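Local coordinates for protein esterase (Staphylococcus aureus subsp. aureus USA300_TCH1516, PDB 3D7R) that probably hydrolyses ester bonds, as a putative esterase of the alpha/beta hydrolase fold, at residues A205-K210 with F226-I231; R39-K44 with G104-L109. One frame throughout, in Å; residues are numbered along the deposited sequence.

Contact 1 (A205-K210 with F226-I231); sequences ATLSNK and FGVNEI
Asn229 and Thr206 make the one hydrogen bond that is clear across this contact. Asn229 ND2 donates a hydrogen bond to Thr206 O at 3.2 Å, and the bond is almost perfectly straight at 178°. The acceptor lies in the plane of the Asn229 amide. The donor, in turn, stands well above the plane of the Thr206 carbonyl, 53° out of it, and does not sit on a lone pair. Gln225 NE2, from the same helix, also bonds to Thr206 O, so two side-chain amides of the helix grip this carbonyl. Ala205 O is also close, 3.1 Å from Asn229 ND2. The side-chain amide of Asn229 therefore faces two successive loop carbonyls. It gets there because CG lies anti to the carbonyl carbon of Asn229 (chi1 -70°).

Val228, the preceding residue on the helix, makes the apolar contact. Leu207 CD1 meets Val228 CB at 3.8 Å and lies nearly as close to both of its methyl groups. The two side chains cross at about a right angle. Val228 CG1 also packs against Ala205 O at 3.5 Å.

On the loop side, Ser208 OG donates to Thr206 OG1 at 2.9 Å, and Thr206 OG1 is bonded to Asp204 OD1.

The segment 205-210 belongs to the loop between strand 195-199 and helix 214-219. It packs on helix 225-236. The same helix meets helix 46-61 through Phe226, Glu230 and Ile231, so it lies between this loop and the N-terminal part of the chain.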
loop_
_atom_site.group_PDB
_atom_site.type_symbol
_atom_site.label_atom_id
_atom_site.label_comp_id
_atom_site.label_asym_id
_atom_site.label_seq_id
_atom_site.Cartn_x
_atom_site.Cartn_y
_atom_site.Cartn_z
ATOM N N ALA A 205 -7.542 10.916 0.317
ATOM C CA ALA A 205 -6.611 11.450 1.316
ATOM C C ALA A 205 -7.213 12.524 2.233
ATOM O O ALA A 205 -6.621 12.865 3.259
ATOM C CB ALA A 205 -5.347 11.992 0.650
ATOM N N THR A 206 -8.361 13.081 1.852
ATOM C CA THR A 206 -9.018 14.100 2.679
ATOM C C THR A 206 -9.735 13.480 3.874
ATOM O O THR A 206 -9.916 14.150 4.902
ATOM C CB THR A 206 -10.072 14.907 1.906
ATOM O OG1 THR A 206 -11.137 14.036 1.516
ATOM C CG2 THR A 206 -9.471 15.560 0.667
ATOM N N LEU A 207 -10.136 12.213 3.724
ATOM C CA LEU A 207 -10.920 11.488 4.735
ATOM C C LEU A 207 -12.116 12.322 5.215
ATOM O O LEU A 207 -12.414 12.389 6.416
ATOM C CB LEU A 207 -10.029 11.021 5.910
ATOM C CG LEU A 207 -9.124 9.803 5.664
ATOM C CD1 LEU A 207 -7.997 9.729 6.692
ATOM C CD2 LEU A 207 -9.915 8.479 5.625
ATOM N N SER A 208 -12.799 12.934 4.248
ATOM C CA SER A 208 -13.901 13.860 4.490
ATOM C C SER A 208 -15.260 13.242 4.114
ATOM O O SER A 208 -16.278 13.906 4.224
ATOM C CB SER A 208 -13.696 15.138 3.671
ATOM O OG SER A 208 -13.767 14.840 2.281
ATOM N N ASN A 209 -15.262 11.986 3.662
ATOM C CA ASN A 209 -16.502 11.275 3.306
ATOM C C ASN A 209 -17.529 11.447 4.418
ATOM O O ASN A 209 -17.264 11.081 5.566
ATOM C CB ASN A 209 -16.208 9.779 3.083
ATOM C CG ASN A 209 -17.401 9.015 2.465
ATOM O OD1 ASN A 209 -18.559 9.293 2.774
ATOM N ND2 ASN A 209 -17.105 8.041 1.596
ATOM N N LYS A 210 -18.694 12.002 4.093
ATOM C CA LYS A 210 -19.680 12.317 5.138
ATOM C C LYS A 210 -20.255 11.045 5.790
ATOM O O LYS A 210 -20.880 11.104 6.845
ATOM C CB LYS A 210 -20.775 13.281 4.628
ATOM C CG LYS A 210 -21.605 12.750 3.435
ATOM C CD LYS A 210 -22.999 13.407 3.347
ATOM C CE LYS A 210 -23.644 13.148 1.986
ATOM N NZ LYS A 210 -23.577 11.690 1.578
ATOM N N PHE A 226 -6.509 14.463 10.807
ATOM C CA PHE A 226 -5.444 15.472 10.953
ATOM C C PHE A 226 -4.084 14.967 10.471
ATOM O O PHE A 226 -3.424 15.637 9.678
ATOM C CB PHE A 226 -5.346 15.953 12.410
ATOM C CG PHE A 226 -4.324 17.054 12.640
ATOM C CD1 PHE A 226 -4.419 18.280 11.965
ATOM C CD2 PHE A 226 -3.307 16.882 13.582
ATOM C CE1 PHE A 226 -3.495 19.296 12.211
ATOM C CE2 PHE A 226 -2.372 17.887 13.818
ATOM C CZ PHE A 226 -2.468 19.097 13.124
ATOM N N GLY A 227 -3.655 13.804 10.965
ATOM C CA GLY A 227 -2.352 13.217 10.588
ATOM C C GLY A 227 -2.216 12.929 9.096
ATOM O O GLY A 227 -1.220 13.298 8.471
ATOM N N VAL A 228 -3.224 12.283 8.515
ATOM C CA VAL A 228 -3.216 11.957 7.088
ATOM C C VAL A 228 -3.241 13.248 6.241
ATOM O O VAL A 228 -2.405 13.420 5.331
ATOM C CB VAL A 228 -4.378 10.959 6.734
ATOM C CG1 VAL A 228 -4.577 10.793 5.231
ATOM C CG2 VAL A 228 -4.127 9.595 7.398
ATOM N N ASN A 229 -4.157 14.171 6.566
ATOM C CA ASN A 229 -4.201 15.473 5.873
ATOM C C ASN A 229 -2.825 16.154 5.853
ATOM O O ASN A 229 -2.301 16.516 4.792
ATOM C CB ASN A 229 -5.213 16.433 6.530
ATOM C CG ASN A 229 -6.686 16.020 6.307
ATOM O OD1 ASN A 229 -7.591 16.604 6.908
ATOM N ND2 ASN A 229 -6.921 15.031 5.464
ATOM N N GLU A 230 -2.234 16.316 7.031
ATOM C CA GLU A 230 -0.987 17.076 7.168
ATOM C C GLU A 230 0.172 16.389 6.452
ATOM O O GLU A 230 0.956 17.026 5.744
ATOM C CB GLU A 230 -0.657 17.309 8.644
ATOM C CG GLU A 230 -1.615 18.273 9.356
ATOM C CD GLU A 230 -1.572 19.686 8.777
ATOM O OE1 GLU A 230 -0.483 20.281 8.643
ATOM O OE2 GLU A 230 -2.640 20.202 8.439
ATOM N N ILE A 231 0.285 15.082 6.617
ATOM C CA ILE A 231 1.373 14.367 5.943
ATOM C C ILE A 231 1.200 14.430 4.420
ATOM O O ILE A 231 2.142 14.737 3.694
ATOM C CB ILE A 231 1.491 12.920 6.420
ATOM C CG1 ILE A 231 1.879 12.883 7.904
ATOM C CG2 ILE A 231 2.539 12.146 5.562
ATOM C CD1 ILE A 231 1.854 11.457 8.477
#

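Contact 2 (R39-K44 with G104-L109); sequences RSIMFK and GGFNAL
Arg39 lies over Leu109, and these are the two residues with the most surface buried by this contact. Leu109 CD1 sits over one face of the guanidinium group, 3.7 Å above its plane and displaced toward the rim. Leu109 CB comes to 3.6 Å from Arg39 NH2. Arg39 CB also packs on Leu109 CD1, at 3.8 Å, so the leucine follows the arginine from its root to its end. A bend at chi3 (78°) turns the guanidinium back over the leucine. Gly104 O is near the edge of the group, in its plane, 3.9 Å from Arg39 NH2. The polar end has a firmer partner in Gln110 O, bonded to Arg39 NH1. A dimethyl sulfoxide molecule, probably from the crystallisation liquor, lies close to this side chain.

The segment 104-109 follows strand 98-102 and starts at the second residue of a His-Gly-Gly sequence. In related esterases of the hormone-sensitive lipase type, this sequence supplies backbone amides to the oxyanion hole. Gly105 N and Phe106 N make weak hydrogen bonds to Ser173 OG, consistent with such a role, while Asp171 OD1 holds Gly104 N. The turn is tightened by Gly105 O, which accepts from Leu109 N at 2.8 Å and from Ala108 N at 3.1 Å.

Ile41 forms the second apolar centre. Its CD1 lies over the face of the Phe106 ring, 3.9 Å from the centroid and 20° off the normal, a CH-pi contact. Ile41 CG2 rests on Phe106 CD2 at 3.7 Å. Next to it in the chain, Ser40 OG accepts from the backbone N of Met42, a selenomethionine two residues further on, in an ST turn.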
loop_
_atom_site.group_PDB
_atom_site.type_symbol
_atom_site.label_atom_id
_atom_site.label_comp_id
_atom_site.label_asym_id
_atom_site.label_seq_id
_atom_site.Cartn_x
_atom_site.Cartn_y
_atom_site.Cartn_z
ATOM N N ARG A 39 5.589 5.081 14.734
ATOM C CA ARG A 39 4.773 5.006 13.527
ATOM C C ARG A 39 3.423 5.709 13.722
ATOM O O ARG A 39 2.578 5.726 12.817
ATOM C CB ARG A 39 4.548 3.546 13.116
ATOM C CG ARG A 39 5.819 2.793 12.717
ATOM C CD ARG A 39 5.482 1.445 12.067
ATOM N NE ARG A 39 5.050 1.621 10.683
ATOM C CZ ARG A 39 5.871 1.885 9.665
ATOM N NH1 ARG A 39 7.174 2.009 9.876
ATOM N NH2 ARG A 39 5.386 2.028 8.433
ATOM N N SER A 40 3.198 6.266 14.905
ATOM C CA SER A 40 1.907 6.871 15.175
ATOM C C SER A 40 1.760 8.198 14.444
ATOM O O SER A 40 2.695 8.982 14.368
ATOM C CB SER A 40 1.657 7.024 16.674
ATOM O OG SER A 40 0.533 7.865 16.898
ATOM N N ILE A 41 0.584 8.418 13.869
ATOM C CA ILE A 41 0.277 9.693 13.233
ATOM C C ILE A 41 -0.851 10.395 13.994
ATOM O O ILE A 41 -1.540 11.276 13.448
ATOM C CB ILE A 41 -0.089 9.529 11.738
ATOM C CG1 ILE A 41 -1.286 8.589 11.568
ATOM C CG2 ILE A 41 1.119 9.047 10.945
ATOM C CD1 ILE A 41 -2.044 8.827 10.311
HETATM N N MSE A 42 -1.018 10.022 15.264
HETATM C CA MSE A 42 -2.064 10.611 16.102
HETATM C C MSE A 42 -1.587 11.961 16.633
HETATM O O MSE A 42 -1.456 12.136 17.849
HETATM C CB MSE A 42 -2.415 9.677 17.271
HETATM C CG MSE A 42 -3.009 8.339 16.852
HETATM SE SE MSE A 42 -4.457 8.533 15.539
HETATM C CE MSE A 42 -5.406 6.916 15.968
ATOM N N PHE A 43 -1.328 12.916 15.735
ATOM C CA PHE A 43 -0.720 14.201 16.142
ATOM C C PHE A 43 -1.719 15.077 16.879
ATOM O O PHE A 43 -2.883 15.136 16.484
ATOM C CB PHE A 43 -0.180 14.982 14.943
ATOM C CG PHE A 43 0.713 14.182 14.047
ATOM C CD1 PHE A 43 1.838 13.558 14.547
ATOM C CD2 PHE A 43 0.418 14.059 12.690
ATOM C CE1 PHE A 43 2.681 12.833 13.712
ATOM C CE2 PHE A 43 1.250 13.323 11.834
ATOM C CZ PHE A 43 2.366 12.700 12.350
ATOM N N LYS A 44 -1.263 15.753 17.930
ATOM C CA LYS A 44 -2.156 16.615 18.740
ATOM C C LYS A 44 -2.370 17.972 18.089
ATOM O O LYS A 44 -3.441 18.571 18.205
ATOM C CB LYS A 44 -1.575 16.826 20.136
ATOM C CG LYS A 44 -1.600 15.606 21.031
ATOM C CD LYS A 44 -1.198 15.927 22.472
ATOM C CE LYS A 44 0.264 16.291 22.600
ATOM N NZ LYS A 44 1.155 15.284 21.940
ATOM N N GLY A 104 2.841 0.593 2.989
ATOM C CA GLY A 104 2.172 1.728 3.659
ATOM C C GLY A 104 3.104 2.563 4.539
ATOM O O GLY A 104 4.282 2.224 4.739
ATOM N N GLY A 105 2.590 3.677 5.051
ATOM C CA GLY A 105 3.399 4.529 5.941
ATOM C C GLY A 105 3.217 5.997 5.625
ATOM O O GLY A 105 4.031 6.832 6.031
ATOM N N PHE A 106 2.160 6.294 4.875
ATOM C CA PHE A 106 1.726 7.669 4.564
ATOM C C PHE A 106 2.715 8.488 3.735
ATOM O O PHE A 106 2.621 9.710 3.703
ATOM C CB PHE A 106 1.289 8.412 5.842
ATOM C CG PHE A 106 0.494 7.547 6.788
ATOM C CD1 PHE A 106 -0.855 7.286 6.551
ATOM C CD2 PHE A 106 1.115 6.954 7.886
ATOM C CE1 PHE A 106 -1.578 6.447 7.413
ATOM C CE2 PHE A 106 0.399 6.113 8.764
ATOM C CZ PHE A 106 -0.951 5.865 8.528
ATOM N N ASN A 107 3.631 7.800 3.046
ATOM C CA ASN A 107 4.702 8.417 2.238
ATOM C C ASN A 107 5.703 9.178 3.097
ATOM O O ASN A 107 6.424 10.051 2.590
ATOM C CB ASN A 107 4.155 9.312 1.104
ATOM C CG ASN A 107 3.164 8.567 0.199
ATOM O OD1 ASN A 107 3.495 7.530 -0.361
ATOM N ND2 ASN A 107 1.941 9.084 0.088
ATOM N N ALA A 108 5.760 8.821 4.379
ATOM C CA ALA A 108 6.641 9.460 5.362
ATOM C C ALA A 108 7.437 8.434 6.168
ATOM O O ALA A 108 8.580 8.703 6.584
ATOM C CB ALA A 108 5.818 10.338 6.323
ATOM N N LEU A 109 6.803 7.288 6.431
ATOM C CA LEU A 109 7.415 6.171 7.153
ATOM C C LEU A 109 8.019 5.144 6.203
ATOM O O LEU A 109 7.510 4.920 5.115
ATOM C CB LEU A 109 6.363 5.453 8.011
ATOM C CG LEU A 109 5.692 6.280 9.108
ATOM C CD1 LEU A 109 4.596 5.443 9.773
ATOM C CD2 LEU A 109 6.735 6.753 10.133
#

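The two contacts come in series along the chain: 39-44 and 104-109 form contact 2 before 205-210 and 226-231 form contact 1. Their centres are about 12 Å apart, on the same side of the chain's centre. Helix 225-236 joins them. Its Val228 packs on the loop of contact 1 and also touches Ile41 of contact 2. Ile231 CD1 lies 3.5 Å from Ile41 CG2. The loops after strands 98-102 and 195-199 of the central sheet are thus brought together with the N-terminal segment and this helix. Such an arrangement is consistent with a cap beside the probable active-site region, as in related esterases.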